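Local structure of sulfite reductase [ferredoxin] (Mycobacterium tuberculosis, 1ZJ8) at residues G249-V254 and G330-P335; P359-V364 and R423-C428. The protein uses a siroheme and a [4Fe-4S] cluster to reduce sulfite to sulfide, taking electrons from ferredoxin on the way to sulfur-containing amino acids and cofactors. One frame throughout, in Å; residues are numbered along the deposited sequence.

Contact 1: G249-V254 and G330-P335; sequences GLDLWV and GPAPEP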
loop_
_atom_site.group_PDB
_atom_site.type_symbol
_atom_site.label_atom_id
_atom_site.label_comp_id
_atom_site.label_asym_id
_atom_site.label_seq_id
_atom_site.Cartn_x
_atom_site.Cartn_y
_atom_site.Cartn_z
ATOM N N GLY A 249 -8.044 23.574 2.750
ATOM C CA GLY A 249 -6.880 23.159 3.533
ATOM C C GLY A 249 -6.992 21.692 3.887
ATOM O O GLY A 249 -7.800 20.973 3.288
ATOM N N LEU A 250 -6.218 21.244 4.868
ATOM C CA LEU A 250 -6.123 19.816 5.122
ATOM C C LEU A 250 -6.485 19.433 6.549
ATOM O O LEU A 250 -5.923 19.963 7.503
ATOM C CB LEU A 250 -4.720 19.314 4.748
ATOM C CG LEU A 250 -4.485 19.400 3.227
ATOM C CD1 LEU A 250 -3.922 20.762 2.781
ATOM C CD2 LEU A 250 -3.578 18.292 2.771
ATOM N N ASP A 251 -7.436 18.513 6.680
ATOM C CA ASP A 251 -7.815 17.969 7.979
ATOM C C ASP A 251 -6.810 16.871 8.387
ATOM O O ASP A 251 -6.396 16.056 7.564
ATOM C CB ASP A 251 -9.267 17.457 7.912
ATOM C CG ASP A 251 -9.683 16.686 9.139
ATOM O OD1 ASP A 251 -9.102 16.928 10.222
ATOM O OD2 ASP A 251 -10.593 15.826 9.021
ATOM N N LEU A 252 -6.402 16.872 9.653
ATOM C CA LEU A 252 -5.320 16.006 10.112
ATOM C C LEU A 252 -5.874 14.774 10.787
ATOM O O LEU A 252 -6.699 14.880 11.695
ATOM C CB LEU A 252 -4.412 16.758 11.084
ATOM C CG LEU A 252 -3.263 15.995 11.753
ATOM C CD1 LEU A 252 -2.419 15.244 10.750
ATOM C CD2 LEU A 252 -2.373 16.931 12.575
ATOM N N TRP A 253 -5.428 13.610 10.316
ATOM C CA TRP A 253 -5.751 12.321 10.896
ATOM C C TRP A 253 -4.453 11.663 11.370
ATOM O O TRP A 253 -3.385 11.853 10.764
ATOM C CB TRP A 253 -6.418 11.426 9.851
ATOM C CG TRP A 253 -7.806 11.829 9.463
ATOM C CD1 TRP A 253 -8.185 13.005 8.948
ATOM C CD2 TRP A 253 -8.993 11.026 9.556
ATOM N NE1 TRP A 253 -9.542 13.013 8.717
ATOM C CE2 TRP A 253 -10.060 11.805 9.070
ATOM C CE3 TRP A 253 -9.257 9.731 10.022
ATOM C CZ2 TRP A 253 -11.376 11.345 9.019
ATOM C CZ3 TRP A 253 -10.573 9.263 9.965
ATOM C CH2 TRP A 253 -11.617 10.077 9.463
ATOM N N VAL A 254 -4.564 10.864 12.433
ATOM C CA VAL A 254 -3.429 10.193 13.034
ATOM C C VAL A 254 -3.872 8.847 13.636
ATOM O O VAL A 254 -5.038 8.701 14.056
ATOM C CB VAL A 254 -2.788 11.131 14.100
ATOM C CG1 VAL A 254 -2.299 10.368 15.329
ATOM C CG2 VAL A 254 -1.642 11.947 13.482
ATOM N N GLY A 330 -10.877 22.497 13.113
ATOM C CA GLY A 330 -11.514 22.333 11.811
ATOM C C GLY A 330 -12.493 21.185 11.796
ATOM O O GLY A 330 -12.449 20.326 12.645
ATOM N N PRO A 331 -13.397 21.188 10.818
ATOM C CA PRO A 331 -14.312 20.072 10.609
ATOM C C PRO A 331 -13.730 18.892 9.838
ATOM O O PRO A 331 -12.650 18.978 9.226
ATOM C CB PRO A 331 -15.437 20.701 9.769
ATOM C CG PRO A 331 -14.765 21.753 8.969
ATOM C CD PRO A 331 -13.632 22.281 9.846
ATOM N N ALA A 332 -14.483 17.803 9.880
ATOM C CA ALA A 332 -14.258 16.640 9.053
ATOM C C ALA A 332 -14.991 16.855 7.742
ATOM O O ALA A 332 -16.002 17.533 7.703
ATOM C CB ALA A 332 -14.788 15.404 9.748
ATOM N N PRO A 333 -14.475 16.278 6.656
ATOM C CA PRO A 333 -15.219 16.317 5.396
ATOM C C PRO A 333 -16.217 15.184 5.370
ATOM O O PRO A 333 -16.010 14.192 6.064
ATOM C CB PRO A 333 -14.131 16.087 4.357
ATOM C CG PRO A 333 -13.148 15.197 5.060
ATOM C CD PRO A 333 -13.203 15.543 6.531
ATOM N N GLU A 334 -17.283 15.319 4.590
ATOM C CA GLU A 334 -18.301 14.261 4.502
ATOM C C GLU A 334 -17.666 12.981 3.989
ATOM O O GLU A 334 -17.184 12.948 2.856
ATOM C CB GLU A 334 -19.463 14.660 3.582
ATOM C CG GLU A 334 -20.363 15.752 4.158
ATOM C CD GLU A 334 -21.245 15.277 5.335
ATOM O OE1 GLU A 334 -21.242 15.918 6.431
ATOM O OE2 GLU A 334 -21.942 14.253 5.160
ATOM N N PRO A 335 -17.665 11.918 4.822
ATOM C CA PRO A 335 -17.050 10.672 4.353
ATOM C C PRO A 335 -17.761 10.216 3.084
ATOM O O PRO A 335 -18.970 10.349 2.997
ATOM C CB PRO A 335 -17.278 9.690 5.523
ATOM C CG PRO A 335 -17.594 10.548 6.735
ATOM C CD PRO A 335 -18.240 11.789 6.183
#
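D251 reaches out from its strand and lays its carboxylate against the extended chain P331-A332-P333; almost everything that passes between the two segments goes through this one side chain. Its CG lies anti to the backbone N (chi1 171°), which carries the carboxylate away from the strand and up to the loop. There OD2 comes 3.6 Å from CD of P333, the two side chains crossing at about a right angle, and 3.8 Å from CA of A332. Lower on the side chain, CG of D251 packs 3.8 Å from the carbonyl O of P331. No hydrogen bond joins the segments: the carboxylate is packed against the loop by van der Waals contact, while its polar partners are W253 in its own strand and R267 in the next. OD2 forms a salt bridge with NE of R267 and also accepts a hydrogen bond from NE1 of W253 at 3.0 Å. That bond is bent, 136° at the hydrogen, and arrives from above the carboxylate plane. R267 ties in the loop as well, since its NH2 bonds to O of G330.

The tight part is therefore the buried carboxylate; outward the contact thins quickly. A332 is exposed and its CB stays 4.3 Å from OD2 of D251, while CB of P331 leaves away from the strand and the residue touches H243.

Strand 249-254 runs antiparallel between strands 236-243 and 266-272 of a mixed sheet. Helix 277-291 packs on L250, L252 and V254, and the loop that leaves edge strand 328-329 passes over D251.

Contact 2: P359-V364 and R423-C428; sequences PIAGRV and RNLMAC. With SF4 (iron/sulfur cluster), chain D.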
loop_
_atom_site.group_PDB
_atom_site.type_symbol
_atom_site.label_atom_id
_atom_site.label_comp_id
_atom_site.label_asym_id
_atom_site.label_seq_id
_atom_site.Cartn_x
_atom_site.Cartn_y
_atom_site.Cartn_z
ATOM N N PRO A 359 -5.122 -3.598 -14.059
ATOM C CA PRO A 359 -4.512 -4.890 -14.239
ATOM C C PRO A 359 -5.167 -5.854 -13.248
ATOM O O PRO A 359 -6.222 -5.532 -12.683
ATOM C CB PRO A 359 -3.038 -4.632 -13.930
ATOM C CG PRO A 359 -2.975 -3.290 -13.227
ATOM C CD PRO A 359 -4.286 -2.647 -13.301
ATOM N N ILE A 360 -4.574 -7.027 -13.054
ATOM C CA ILE A 360 -5.055 -7.980 -12.082
ATOM C C ILE A 360 -4.113 -7.934 -10.879
ATOM O O ILE A 360 -2.994 -8.451 -10.927
ATOM C CB ILE A 360 -5.092 -9.400 -12.688
ATOM C CG1 ILE A 360 -6.181 -9.503 -13.762
ATOM C CG2 ILE A 360 -5.313 -10.440 -11.588
ATOM C CD1 ILE A 360 -6.314 -10.877 -14.399
ATOM N N ALA A 361 -4.573 -7.304 -9.804
ATOM C CA ALA A 361 -3.833 -7.223 -8.559
ATOM C C ALA A 361 -2.445 -6.694 -8.781
ATOM O O ALA A 361 -1.512 -7.291 -8.321
ATOM C CB ALA A 361 -3.750 -8.583 -7.923
ATOM N N GLY A 362 -2.310 -5.610 -9.544
ATOM C CA GLY A 362 -1.033 -4.915 -9.711
ATOM C C GLY A 362 -0.017 -5.556 -10.649
ATOM O O GLY A 362 1.036 -4.962 -10.917
ATOM N N ARG A 363 -0.318 -6.744 -11.180
ATOM C CA ARG A 363 0.681 -7.496 -11.955
ATOM C C ARG A 363 0.829 -6.975 -13.358
ATOM O O ARG A 363 -0.101 -7.086 -14.148
ATOM C CB ARG A 363 0.311 -8.981 -12.032
ATOM C CG ARG A 363 1.176 -9.778 -13.047
ATOM C CD ARG A 363 1.730 -11.080 -12.500
ATOM N NE ARG A 363 2.799 -10.815 -11.544
ATOM C CZ ARG A 363 3.335 -11.739 -10.746
ATOM N NH1 ARG A 363 2.931 -13.006 -10.817
ATOM N NH2 ARG A 363 4.277 -11.397 -9.868
ATOM N N VAL A 364 1.998 -6.421 -13.661
ATOM C CA VAL A 364 2.363 -6.028 -15.023
ATOM C C VAL A 364 3.754 -6.624 -15.341
ATOM O O VAL A 364 4.033 -7.756 -14.938
ATOM C CB VAL A 364 2.290 -4.453 -15.250
ATOM C CG1 VAL A 364 0.844 -3.939 -15.167
ATOM C CG2 VAL A 364 3.176 -3.675 -14.264
ATOM N N ARG A 423 -11.771 -5.320 -11.443
ATOM C CA ARG A 423 -11.662 -3.983 -10.959
ATOM C C ARG A 423 -11.393 -3.935 -9.484
ATOM O O ARG A 423 -10.542 -3.197 -9.029
ATOM C CB ARG A 423 -12.974 -3.260 -11.219
ATOM C CG ARG A 423 -12.983 -1.910 -10.589
ATOM C CD ARG A 423 -13.930 -1.048 -11.267
ATOM N NE ARG A 423 -13.932 0.275 -10.688
ATOM C CZ ARG A 423 -14.686 1.257 -11.149
ATOM N NH1 ARG A 423 -15.522 1.044 -12.162
ATOM N NH2 ARG A 423 -14.635 2.443 -10.575
ATOM N N ASN A 424 -12.150 -4.718 -8.740
ATOM C CA ASN A 424 -12.208 -4.556 -7.294
ATOM C C ASN A 424 -11.387 -5.542 -6.463
ATOM O O ASN A 424 -11.485 -5.541 -5.251
ATOM C CB ASN A 424 -13.675 -4.588 -6.852
ATOM C CG ASN A 424 -14.448 -3.431 -7.391
ATOM O OD1 ASN A 424 -14.026 -2.308 -7.258
ATOM N ND2 ASN A 424 -15.570 -3.698 -8.029
ATOM N N LEU A 425 -10.559 -6.351 -7.095
ATOM C CA LEU A 425 -9.806 -7.348 -6.361
ATOM C C LEU A 425 -8.391 -6.840 -6.089
ATOM O O LEU A 425 -7.746 -6.263 -6.948
ATOM C CB LEU A 425 -9.774 -8.688 -7.123
ATOM C CG LEU A 425 -8.932 -9.817 -6.479
ATOM C CD1 LEU A 425 -9.511 -11.177 -6.760
ATOM C CD2 LEU A 425 -7.442 -9.809 -6.893
ATOM N N MET A 426 -7.893 -7.066 -4.890
ATOM C CA MET A 426 -6.472 -6.869 -4.618
ATOM C C MET A 426 -5.894 -8.134 -4.003
ATOM O O MET A 426 -6.616 -8.944 -3.410
ATOM C CB MET A 426 -6.228 -5.688 -3.662
ATOM C CG MET A 426 -6.535 -4.318 -4.234
ATOM S SD MET A 426 -6.013 -2.919 -3.175
ATOM C CE MET A 426 -6.371 -3.486 -1.530
ATOM N N ALA A 427 -4.586 -8.289 -4.146
ATOM C CA ALA A 427 -3.863 -9.391 -3.538
ATOM C C ALA A 427 -2.461 -8.906 -3.223
ATOM O O ALA A 427 -1.959 -7.969 -3.857
ATOM C CB ALA A 427 -3.818 -10.574 -4.472
ATOM N N CYS A 428 -1.828 -9.531 -2.238
ATOM C CA CYS A 428 -0.446 -9.224 -1.891
ATOM C C CYS A 428 0.470 -10.106 -2.730
ATOM O O CYS A 428 0.022 -10.770 -3.669
ATOM C CB CYS A 428 -0.226 -9.483 -0.409
ATOM S SG CYS A 428 -0.232 -11.254 0.052
HETATM FE FE1 SF4 D . 2.080 -11.348 4.399
HETATM FE FE2 SF4 D . 2.403 -9.013 3.011
HETATM FE FE3 SF4 D . 3.916 -11.208 2.393
HETATM FE FE4 SF4 D . 1.272 -10.972 1.762
HETATM S S1 SF4 D . 3.002 -9.708 0.919
HETATM S S2 SF4 D . 2.307 -12.842 2.687
HETATM S S3 SF4 D . 0.403 -9.958 3.626
HETATM S S4 SF4 D . 3.978 -10.041 4.373
#
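The methyl group of A361 points toward strand 425-427 and rests over the side chains of L425 and A427, two residues apart on the strand. Its CB lies 4.0 Å from CD2 of L425. CB of A427 is also 4.0 Å from CB of A361, and these two methyl contacts are apolar. The backbone N of A427 comes 3.9 Å from the same CB of A361, but no hydrogen bond crosses between the segments. A361 is presented by a type I' turn from I360 to R363, closed by a bond from N of R363 to O of I360; its phi of 53° is that of the second residue of such a turn.

On the other side, CB of L425 leaves the strand beside the turn, and with CG anti to the backbone N (chi1 177°) the branch ending in CD2 comes back to A361. CB of M426 leaves on the far side from the turn. At C428 the SG stands between the backbone N and the carbonyl carbon (chi1 71°), and it binds an iron of the cluster, FE4, at 2.3 Å. The turn thus packs one residue before a cluster ligand, and A427 itself touches the siroheme.

Strand 425-427 forms an edge of a mixed sheet beside the parallel strand 469-472. Helix 442-455 adds A445 against L425, and the turn leads into strand 363-365 at the edge of another sheet.

Contact 1 closes before contact 2 opens along the chain, and their centres are 29 Å apart, with nearest atoms about 16 Å from each other. They share no sheet: strand 249-254 of contact 1 is in the first nitrite/sulfite reductase 4Fe-4S domain, and 330-335 is loop. Contact 2 joins the second ferredoxin-like half domain, through 359-364, to the second 4Fe-4S domain, through 423-428. Only contact 2 reaches the cofactors; contact 1, whose centre is about 21 Å from the chain's centre, is peripheral packing at the start of the connection from strand 328-329 to strand 344-347, consistent with a linker between the two repeats of half domain plus 4Fe-4S domain.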